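Local coordinates for protein DnaJ homolog subfamily C member 3 (Mus musculus, PDB 3IEG) that acts as a co-chaperone in the endoplasmic reticulum unfolded protein response, binding misfolded proteins through its tetratricopeptide repeats and inhibiting the GCN2 kinase, at residues A72-R77 against F94-K99; E89-F94 against S112-A117; E210-L215 against A226-V231. All coordinates share one frame; numbering follows the deposited sequence.

Interaction 1: A72-R77 against F94-K99; sequences AARLQR and FKKVLK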
loop_
_atom_site.group_PDB
_atom_site.type_symbol
_atom_site.label_atom_id
_atom_site.label_comp_id
_atom_site.label_asym_id
_atom_site.label_seq_id
_atom_site.Cartn_x
_atom_site.Cartn_y
_atom_site.Cartn_z
ATOM N N ALA A 72 -19.151 -27.869 -17.827
ATOM C CA ALA A 72 -17.810 -27.771 -17.219
ATOM C C ALA A 72 -17.181 -26.375 -17.306
ATOM O O ALA A 72 -16.565 -25.917 -16.358
ATOM C CB ALA A 72 -16.872 -28.814 -17.808
ATOM N N ALA A 73 -17.354 -25.708 -18.439
ATOM C CA ALA A 73 -16.795 -24.384 -18.643
ATOM C C ALA A 73 -17.508 -23.338 -17.808
ATOM O O ALA A 73 -16.875 -22.403 -17.306
ATOM C CB ALA A 73 -16.842 -24.010 -20.106
ATOM N N ARG A 74 -18.822 -23.489 -17.665
ATOM C CA ARG A 74 -19.607 -22.567 -16.866
ATOM C C ARG A 74 -19.283 -22.740 -15.387
ATOM O O ARG A 74 -19.174 -21.760 -14.655
ATOM C CB ARG A 74 -21.102 -22.726 -17.138
ATOM C CG ARG A 74 -21.954 -21.736 -16.365
ATOM C CD ARG A 74 -23.431 -21.817 -16.686
ATOM N NE ARG A 74 -23.804 -20.848 -17.712
ATOM C CZ ARG A 74 -24.372 -21.192 -18.853
ATOM N NH1 ARG A 74 -24.637 -22.463 -19.085
ATOM N NH2 ARG A 74 -24.679 -20.285 -19.756
ATOM N N LEU A 75 -19.098 -23.979 -14.947
ATOM C CA LEU A 75 -18.702 -24.189 -13.568
ATOM C C LEU A 75 -17.404 -23.436 -13.270
ATOM O O LEU A 75 -17.303 -22.750 -12.252
ATOM C CB LEU A 75 -18.571 -25.672 -13.245
ATOM C CG LEU A 75 -18.076 -25.994 -11.826
ATOM C CD1 LEU A 75 -19.037 -25.501 -10.761
ATOM C CD2 LEU A 75 -17.830 -27.482 -11.661
ATOM N N GLN A 76 -16.430 -23.539 -14.179
ATOM C CA GLN A 76 -15.139 -22.870 -14.005
ATOM C C GLN A 76 -15.267 -21.347 -13.937
ATOM O O GLN A 76 -14.650 -20.704 -13.087
ATOM C CB GLN A 76 -14.129 -23.292 -15.093
ATOM C CG GLN A 76 -13.657 -24.760 -15.034
ATOM C CD GLN A 76 -13.203 -25.194 -13.648
ATOM O OE1 GLN A 76 -12.558 -24.441 -12.924
ATOM N NE2 GLN A 76 -13.541 -26.415 -13.274
ATOM N N ARG A 77 -16.079 -20.770 -14.818
ATOM C CA ARG A 77 -16.309 -19.322 -14.795
ATOM C C ARG A 77 -16.948 -18.873 -13.487
ATOM O O ARG A 77 -16.569 -17.840 -12.932
ATOM C CB ARG A 77 -17.151 -18.861 -15.982
ATOM C CG ARG A 77 -17.248 -17.353 -16.051
ATOM C CD ARG A 77 -17.940 -16.865 -17.294
ATOM N NE ARG A 77 -19.357 -17.170 -17.248
ATOM C CZ ARG A 77 -20.201 -16.849 -18.208
ATOM N NH1 ARG A 77 -19.761 -16.206 -19.278
ATOM N NH2 ARG A 77 -21.475 -17.171 -18.095
ATOM N N PHE A 94 -23.555 -20.746 -11.353
ATOM C CA PHE A 94 -23.744 -21.966 -10.586
ATOM C C PHE A 94 -25.166 -22.495 -10.719
ATOM O O PHE A 94 -25.367 -23.687 -10.918
ATOM C CB PHE A 94 -23.438 -21.741 -9.115
ATOM C CG PHE A 94 -22.009 -21.384 -8.827
ATOM C CD1 PHE A 94 -20.969 -22.229 -9.216
ATOM C CD2 PHE A 94 -21.705 -20.218 -8.125
ATOM C CE1 PHE A 94 -19.659 -21.897 -8.947
ATOM C CE2 PHE A 94 -20.387 -19.889 -7.833
ATOM C CZ PHE A 94 -19.365 -20.728 -8.240
ATOM N N LYS A 95 -26.155 -21.612 -10.606
ATOM C CA LYS A 95 -27.545 -22.019 -10.752
ATOM C C LYS A 95 -27.823 -22.651 -12.127
ATOM O O LYS A 95 -28.509 -23.668 -12.214
ATOM C CB LYS A 95 -28.497 -20.843 -10.475
ATOM C CG LYS A 95 -28.850 -20.655 -9.004
ATOM C CD LYS A 95 -29.529 -19.307 -8.715
ATOM C CE LYS A 95 -29.833 -19.174 -7.204
ATOM N NZ LYS A 95 -29.750 -17.770 -6.644
ATOM N N LYS A 96 -27.298 -22.055 -13.194
ATOM C CA LYS A 96 -27.503 -22.599 -14.539
ATOM C C LYS A 96 -26.790 -23.949 -14.765
ATOM O O LYS A 96 -27.256 -24.782 -15.554
ATOM C CB LYS A 96 -27.087 -21.588 -15.601
ATOM C CG LYS A 96 -28.036 -20.396 -15.744
ATOM C CD LYS A 96 -27.599 -19.481 -16.888
ATOM C CE LYS A 96 -28.537 -18.291 -17.065
ATOM N NZ LYS A 96 -27.971 -17.247 -17.986
ATOM N N VAL A 97 -25.665 -24.142 -14.073
ATOM C CA VAL A 97 -24.950 -25.407 -14.046
ATOM C C VAL A 97 -25.872 -26.509 -13.509
ATOM O O VAL A 97 -25.964 -27.593 -14.105
ATOM C CB VAL A 97 -23.652 -25.297 -13.185
ATOM C CG1 VAL A 97 -23.196 -26.659 -12.677
ATOM C CG2 VAL A 97 -22.533 -24.592 -13.955
ATOM N N LEU A 98 -26.568 -26.222 -12.407
ATOM C CA LEU A 98 -27.486 -27.179 -11.803
ATOM C C LEU A 98 -28.587 -27.623 -12.770
ATOM O O LEU A 98 -29.107 -28.722 -12.643
ATOM C CB LEU A 98 -28.107 -26.611 -10.524
ATOM C CG LEU A 98 -27.191 -26.435 -9.316
ATOM C CD1 LEU A 98 -27.943 -25.803 -8.169
ATOM C CD2 LEU A 98 -26.590 -27.758 -8.879
ATOM N N LYS A 99 -28.910 -26.780 -13.744
ATOM C CA LYS A 99 -30.020 -27.037 -14.672
ATOM C C LYS A 99 -29.566 -27.368 -16.098
ATOM O O LYS A 99 -30.341 -27.217 -17.052
ATOM C CB LYS A 99 -30.952 -25.820 -14.721
ATOM C CG LYS A 99 -31.879 -25.677 -13.543
ATOM C CD LYS A 99 -32.552 -24.331 -13.599
ATOM C CE LYS A 99 -33.982 -24.417 -13.083
ATOM N NZ LYS A 99 -34.623 -23.083 -13.138
#
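The two antiparallel helices of a tetratricopeptide repeat, the third of this chain, meet where Arg74 and Leu75 pack on Phe94, Lys96 and Val97. The segment axes come within 9.0 Å at 156° between their N-to-C directions. Val97 CG2 carries much of the contact. This methyl, anti to the carbonyl carbon, lies against the first helix, 3.6 Å from Leu75 N and 3.8 Å from Arg74 CG. The Arg74 and Val97 side chains run past one another in opposite senses.

Arg74 has CG anti to its backbone N (chi1 -177°). Its chain is bent at chi3. Arg74 CD lies 3.8 Å from Lys96 CB. Lys96 CD sits over one face of the guanidinium, 3.9 Å above the plane and offset toward the rim. The aliphatic part of the lysine thus lies over part of one face. The two charged ends stay apart, with Arg74 NH2 4.8 Å from Lys96 NZ. These like charges would be expected to repel, and acceptors lie near both. Arg74 NH1 donates to Met68 O. A long, weak ion pair joins Arg74 NE to Asp93, and another joins Lys96 NZ to Asp92.

Of the touching residues, all but Lys96 are buried. Beyond the pair, Arg74 also touches Ile64 on helix 53-66, and Leu75 touches Glu106 on helix 104-132. On the other side of Val97 from Lys96, Leu75 and Phe94 cross at about a right angle. Leu75 CD1 lies near the plane of the Phe94 ring, at its edge, 4.1 Å from CE1.

Interaction 2: E89-F94 against S112-A117; sequences EAEDDF and SQLVKA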
loop_
_atom_site.group_PDB
_atom_site.type_symbol
_atom_site.label_atom_id
_atom_site.label_comp_id
_atom_site.label_asym_id
_atom_site.label_seq_id
_atom_site.Cartn_x
_atom_site.Cartn_y
_atom_site.Cartn_z
ATOM N N GLU A 89 -23.490 -12.646 -10.615
ATOM C CA GLU A 89 -23.110 -13.395 -11.803
ATOM C C GLU A 89 -22.586 -14.787 -11.475
ATOM O O GLU A 89 -22.739 -15.713 -12.268
ATOM C CB GLU A 89 -22.053 -12.639 -12.592
ATOM C CG GLU A 89 -22.547 -11.369 -13.200
ATOM C CD GLU A 89 -21.469 -10.336 -13.233
ATOM O OE1 GLU A 89 -21.511 -9.427 -12.369
ATOM O OE2 GLU A 89 -20.564 -10.448 -14.097
ATOM N N ALA A 90 -21.960 -14.928 -10.315
ATOM C CA ALA A 90 -21.499 -16.229 -9.867
ATOM C C ALA A 90 -22.688 -17.161 -9.637
ATOM O O ALA A 90 -22.760 -18.248 -10.224
ATOM C CB ALA A 90 -20.663 -16.097 -8.603
ATOM N N GLU A 91 -23.616 -16.719 -8.790
ATOM C CA GLU A 91 -24.811 -17.473 -8.471
ATOM C C GLU A 91 -25.564 -17.839 -9.750
ATOM O O GLU A 91 -25.997 -18.984 -9.921
ATOM C CB GLU A 91 -25.698 -16.669 -7.525
ATOM C CG GLU A 91 -25.128 -16.549 -6.133
ATOM C CD GLU A 91 -26.037 -15.814 -5.185
ATOM O OE1 GLU A 91 -26.587 -14.765 -5.587
ATOM O OE2 GLU A 91 -26.197 -16.269 -4.028
ATOM N N ASP A 92 -25.686 -16.876 -10.656
ATOM C CA ASP A 92 -26.332 -17.115 -11.921
ATOM C C ASP A 92 -25.672 -18.289 -12.654
ATOM O O ASP A 92 -26.367 -19.189 -13.128
ATOM C CB ASP A 92 -26.306 -15.856 -12.769
ATOM C CG ASP A 92 -27.202 -15.960 -13.978
ATOM O OD1 ASP A 92 -28.411 -15.680 -13.842
ATOM O OD2 ASP A 92 -26.707 -16.327 -15.065
ATOM N N ASP A 93 -24.340 -18.289 -12.727
ATOM C CA ASP A 93 -23.596 -19.376 -13.371
ATOM C C ASP A 93 -23.752 -20.720 -12.667
ATOM O O ASP A 93 -24.066 -21.717 -13.316
ATOM C CB ASP A 93 -22.116 -19.026 -13.548
ATOM C CG ASP A 93 -21.809 -18.484 -14.926
ATOM O OD1 ASP A 93 -22.729 -18.413 -15.757
ATOM O OD2 ASP A 93 -20.646 -18.133 -15.198
ATOM N N PHE A 94 -23.555 -20.746 -11.353
ATOM C CA PHE A 94 -23.744 -21.966 -10.586
ATOM C C PHE A 94 -25.166 -22.495 -10.719
ATOM O O PHE A 94 -25.367 -23.687 -10.918
ATOM C CB PHE A 94 -23.438 -21.741 -9.115
ATOM C CG PHE A 94 -22.009 -21.384 -8.827
ATOM C CD1 PHE A 94 -20.969 -22.229 -9.216
ATOM C CD2 PHE A 94 -21.705 -20.218 -8.125
ATOM C CE1 PHE A 94 -19.659 -21.897 -8.947
ATOM C CE2 PHE A 94 -20.387 -19.889 -7.833
ATOM C CZ PHE A 94 -19.365 -20.728 -8.240
ATOM N N SER A 112 -22.199 -26.482 -3.418
ATOM C CA SER A 112 -21.237 -26.022 -2.433
ATOM C C SER A 112 -20.909 -24.528 -2.644
ATOM O O SER A 112 -20.804 -23.754 -1.678
ATOM C CB SER A 112 -19.982 -26.879 -2.525
ATOM O OG SER A 112 -18.982 -26.411 -1.652
ATOM N N GLN A 113 -20.776 -24.128 -3.910
ATOM C CA GLN A 113 -20.466 -22.749 -4.239
ATOM C C GLN A 113 -21.674 -21.811 -4.092
ATOM O O GLN A 113 -21.497 -20.612 -3.880
ATOM C CB GLN A 113 -19.860 -22.653 -5.639
ATOM C CG GLN A 113 -18.473 -23.295 -5.814
ATOM C CD GLN A 113 -17.379 -22.548 -5.082
ATOM O OE1 GLN A 113 -17.288 -22.602 -3.858
ATOM N NE2 GLN A 113 -16.528 -21.856 -5.832
ATOM N N LEU A 114 -22.890 -22.349 -4.185
ATOM C CA LEU A 114 -24.100 -21.546 -3.978
ATOM C C LEU A 114 -24.356 -21.258 -2.513
ATOM O O LEU A 114 -24.893 -20.199 -2.175
ATOM C CB LEU A 114 -25.348 -22.181 -4.611
ATOM C CG LEU A 114 -25.585 -21.977 -6.114
ATOM C CD1 LEU A 114 -26.808 -22.758 -6.529
ATOM C CD2 LEU A 114 -25.745 -20.509 -6.525
ATOM N N VAL A 115 -23.979 -22.195 -1.644
ATOM C CA VAL A 115 -24.086 -21.960 -0.205
ATOM C C VAL A 115 -23.146 -20.820 0.146
ATOM O O VAL A 115 -23.552 -19.859 0.801
ATOM C CB VAL A 115 -23.768 -23.213 0.641
ATOM C CG1 VAL A 115 -23.654 -22.855 2.134
ATOM C CG2 VAL A 115 -24.829 -24.293 0.426
ATOM N N LYS A 116 -21.912 -20.911 -0.348
ATOM C CA LYS A 116 -20.885 -19.940 -0.028
ATOM C C LYS A 116 -21.118 -18.547 -0.618
ATOM O O LYS A 116 -20.813 -17.553 0.035
ATOM C CB LYS A 116 -19.512 -20.455 -0.438
ATOM C CG LYS A 116 -18.397 -19.872 0.401
ATOM C CD LYS A 116 -17.053 -20.232 -0.180
ATOM C CE LYS A 116 -16.708 -21.715 0.025
ATOM N NZ LYS A 116 -15.244 -21.942 -0.173
ATOM N N ALA A 117 -21.633 -18.480 -1.845
ATOM C CA ALA A 117 -21.951 -17.207 -2.495
ATOM C C ALA A 117 -22.989 -16.451 -1.680
ATOM O O ALA A 117 -22.870 -15.250 -1.438
ATOM C CB ALA A 117 -22.462 -17.443 -3.902
#
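One face of the Phe94 ring is covered by Gln113. Gln113 CB lies 3.4 Å from the ring centroid and 18° off the ring normal, a CH-pi contact. It is offset toward the rim, on the side of CE1 and CZ. Gln113 CG follows, 3.6 Å from Phe94 CE1. The Gln113 chain bends at chi2 (-69°), which turns CD away from a straight course. The amide plane stands 73° from the ring plane, so the two flat groups do not stack. Gln113 NE2 is instead hydrogen-bonded to His79 ND1.

Leu114 packs beside the root of the ring. Its CD2 methyl lies 3.7 Å from Phe94 CB and also 3.7 Å from Glu91 CA. It therefore touches two residues about one turn apart on helix 87-98. Glu91 reaches forward with an extended chain, and its CG lies 3.6 Å from Ala117 CB. Here the contact is mostly aliphatic, though the carboxylate oxygen OE2 of Glu91 also comes near Ala117 CB.

Segments 89-94 and 112-117 run antiparallel. Helix 87-98, of the third repeat, is packed here against the long helix 104-132. Helix 71-84 adjoins both: Leu81 touches Ala90 and Asp93, and Leu82 touches Gln113.

Interaction 3: E210-L215 against A226-V231; sequences EVRECL and AHYKQV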
loop_
_atom_site.group_PDB
_atom_site.type_symbol
_atom_site.label_atom_id
_atom_site.label_comp_id
_atom_site.label_asym_id
_atom_site.label_seq_id
_atom_site.Cartn_x
_atom_site.Cartn_y
_atom_site.Cartn_z
ATOM N N GLU A 210 4.816 8.400 -5.686
ATOM C CA GLU A 210 3.528 7.779 -5.808
ATOM C C GLU A 210 2.615 8.611 -6.700
ATOM O O GLU A 210 1.845 8.060 -7.484
ATOM C CB GLU A 210 2.909 7.559 -4.428
ATOM C CG GLU A 210 1.991 6.371 -4.377
ATOM C CD GLU A 210 2.682 5.048 -4.704
ATOM O OE1 GLU A 210 1.996 4.130 -5.196
ATOM O OE2 GLU A 210 3.897 4.915 -4.468
ATOM N N VAL A 211 2.703 9.932 -6.587
ATOM C CA VAL A 211 1.940 10.800 -7.467
ATOM C C VAL A 211 2.490 10.730 -8.905
ATOM O O VAL A 211 1.767 10.991 -9.875
ATOM C CB VAL A 211 1.845 12.255 -6.909
ATOM C CG1 VAL A 211 3.051 13.094 -7.296
ATOM C CG2 VAL A 211 0.580 12.921 -7.373
ATOM N N ARG A 212 3.765 10.352 -9.035
ATOM C CA ARG A 212 4.388 10.213 -10.353
ATOM C C ARG A 212 3.790 9.018 -11.078
ATOM O O ARG A 212 3.523 9.081 -12.278
ATOM C CB ARG A 212 5.912 10.073 -10.259
ATOM C CG ARG A 212 6.643 11.387 -10.067
ATOM C CD ARG A 212 8.139 11.214 -10.271
ATOM N NE ARG A 212 8.916 12.210 -9.530
ATOM C CZ ARG A 212 9.127 13.463 -9.931
ATOM N NH1 ARG A 212 8.613 13.900 -11.077
ATOM N NH2 ARG A 212 9.846 14.284 -9.180
ATOM N N GLU A 213 3.572 7.936 -10.336
ATOM C CA GLU A 213 2.890 6.771 -10.873
ATOM C C GLU A 213 1.507 7.147 -11.396
ATOM O O GLU A 213 1.110 6.690 -12.468
ATOM C CB GLU A 213 2.792 5.654 -9.830
ATOM C CG GLU A 213 4.135 5.085 -9.362
ATOM C CD GLU A 213 5.063 4.714 -10.507
ATOM O OE1 GLU A 213 4.585 4.191 -11.540
ATOM O OE2 GLU A 213 6.280 4.948 -10.365
ATOM N N CYS A 214 0.790 7.991 -10.654
ATOM C CA CYS A 214 -0.511 8.478 -11.094
ATOM C C CYS A 214 -0.397 9.204 -12.441
ATOM O O CYS A 214 -1.097 8.860 -13.399
ATOM C CB CYS A 214 -1.159 9.383 -10.039
ATOM S SG CYS A 214 -2.678 10.197 -10.628
ATOM N N LEU A 215 0.502 10.184 -12.514
ATOM C CA LEU A 215 0.664 10.993 -13.721
ATOM C C LEU A 215 1.182 10.197 -14.914
ATOM O O LEU A 215 0.939 10.562 -16.064
ATOM C CB LEU A 215 1.576 12.189 -13.444
ATOM C CG LEU A 215 1.010 13.284 -12.536
ATOM C CD1 LEU A 215 2.063 14.336 -12.272
ATOM C CD2 LEU A 215 -0.230 13.912 -13.144
ATOM N N ALA A 226 -2.206 18.881 -9.468
ATOM C CA ALA A 226 -2.202 19.964 -8.478
ATOM C C ALA A 226 -1.419 19.576 -7.229
ATOM O O ALA A 226 -0.751 20.418 -6.621
ATOM C CB ALA A 226 -3.631 20.373 -8.099
ATOM N N HIS A 227 -1.523 18.301 -6.855
ATOM C CA HIS A 227 -0.838 17.775 -5.697
ATOM C C HIS A 227 0.650 17.566 -5.995
ATOM O O HIS A 227 1.480 17.808 -5.135
ATOM C CB HIS A 227 -1.511 16.494 -5.193
ATOM C CG HIS A 227 -0.752 15.817 -4.102
ATOM N ND1 HIS A 227 -0.497 16.422 -2.890
ATOM C CD2 HIS A 227 -0.146 14.607 -4.053
ATOM C CE1 HIS A 227 0.220 15.606 -2.137
ATOM N NE2 HIS A 227 0.443 14.497 -2.818
ATOM N N TYR A 228 0.973 17.125 -7.208
ATOM C CA TYR A 228 2.362 17.011 -7.701
ATOM C C TYR A 228 3.133 18.310 -7.504
ATOM O O TYR A 228 4.253 18.308 -6.987
ATOM C CB TYR A 228 2.366 16.630 -9.191
ATOM C CG TYR A 228 3.717 16.620 -9.887
ATOM C CD1 TYR A 228 4.718 15.741 -9.495
ATOM C CD2 TYR A 228 3.973 17.459 -10.973
ATOM C CE1 TYR A 228 5.946 15.713 -10.142
ATOM C CE2 TYR A 228 5.197 17.434 -11.633
ATOM C CZ TYR A 228 6.175 16.563 -11.207
ATOM O OH TYR A 228 7.392 16.522 -11.828
ATOM N N LYS A 229 2.515 19.423 -7.883
ATOM C CA LYS A 229 3.163 20.724 -7.776
ATOM C C LYS A 229 3.469 21.067 -6.328
ATOM O O LYS A 229 4.520 21.646 -6.037
ATOM C CB LYS A 229 2.322 21.815 -8.442
ATOM C CG LYS A 229 2.069 21.555 -9.925
ATOM C CD LYS A 229 1.672 22.809 -10.681
ATOM C CE LYS A 229 0.256 23.265 -10.382
ATOM N NZ LYS A 229 -0.179 24.304 -11.375
ATOM N N GLN A 230 2.561 20.684 -5.432
ATOM C CA GLN A 230 2.724 20.916 -3.997
ATOM C C GLN A 230 3.834 20.053 -3.390
ATOM O O GLN A 230 4.732 20.588 -2.750
ATOM C CB GLN A 230 1.404 20.710 -3.256
ATOM C CG GLN A 230 1.511 20.747 -1.738
ATOM C CD GLN A 230 1.736 22.146 -1.175
ATOM O OE1 GLN A 230 1.844 23.121 -1.922
ATOM N NE2 GLN A 230 1.802 22.251 0.149
ATOM N N VAL A 231 3.785 18.736 -3.591
ATOM C CA VAL A 231 4.832 17.866 -3.043
ATOM C C VAL A 231 6.170 18.145 -3.681
ATOM O O VAL A 231 7.167 18.149 -2.990
ATOM C CB VAL A 231 4.568 16.318 -3.162
ATOM C CG1 VAL A 231 4.329 15.692 -1.802
ATOM C CG2 VAL A 231 3.480 15.975 -4.175
#
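Tyr228 has CG anti to its backbone N (chi1 174°), and the ring reaches across to Val211, Arg212 and Leu215 on the facing helix. Arg212 has CG anti to its carbonyl carbon, and its chain is extended from CG to NE. The guanidinium arrives at the edge of the tyrosine ring, with CZ in the ring plane. On the arginine side, Tyr228 CE1 lies over one face of the guanidinium. The two planes are 78° apart, so this is not a stack. Arg212 NH1 donates to Tyr228 OH at 3.0 Å. The bond is bent, with an angle of 132° at the hydrogen, and the oxygen is tilted from the guanidinium plane. Tyr228 OH is also hydrogen-bonded to Lys232 NZ, so two nitrogens meet this oxygen.

Leu215 CD1 lies over one face of the ring, 4.0 Å from its centroid, a CH-pi contact. Val211 CG1 comes to the ring edge, 3.8 Å from Tyr228 CD1. The other valine methyl, CG2, meets the edge of the His227 ring, 3.8 Å from CD2. His227 NE2 is hydrogen-bonded to Ser207 OG on helix 204-217, a second tie between these helices.

The disulfide Cys214-Cys224 also joins helix 204-217 to helix 222-246. The segments run antiparallel, with axes 9.9 Å apart at closest approach. Segment 210-215 belongs to the sixth repeat. Such packing of a helix on the next one along the chain is typical of a tetratricopeptide repeat array.

Overall arrangement
Interactions 1 and 2 are neighbours, with centres 9 Å apart. They share Phe94 and use helix 87-98, which is packed on helix 71-84 in one and on helix 104-132 in the other. Asp93 ties them further, through a salt bridge from Arg77 NE to Asp93 OD2 at 2.6 Å. Leu98 CD1 also packs on Leu114 CD1 at 3.6 Å. Interaction 3 stands apart, its centre 45 Å from that of interaction 1 and 42 Å from that of interaction 2. The groove for misfolded proteins lies in the first two repeats. Interaction 1 is in the third, which follows them directly, while interaction 3 involves the sixth.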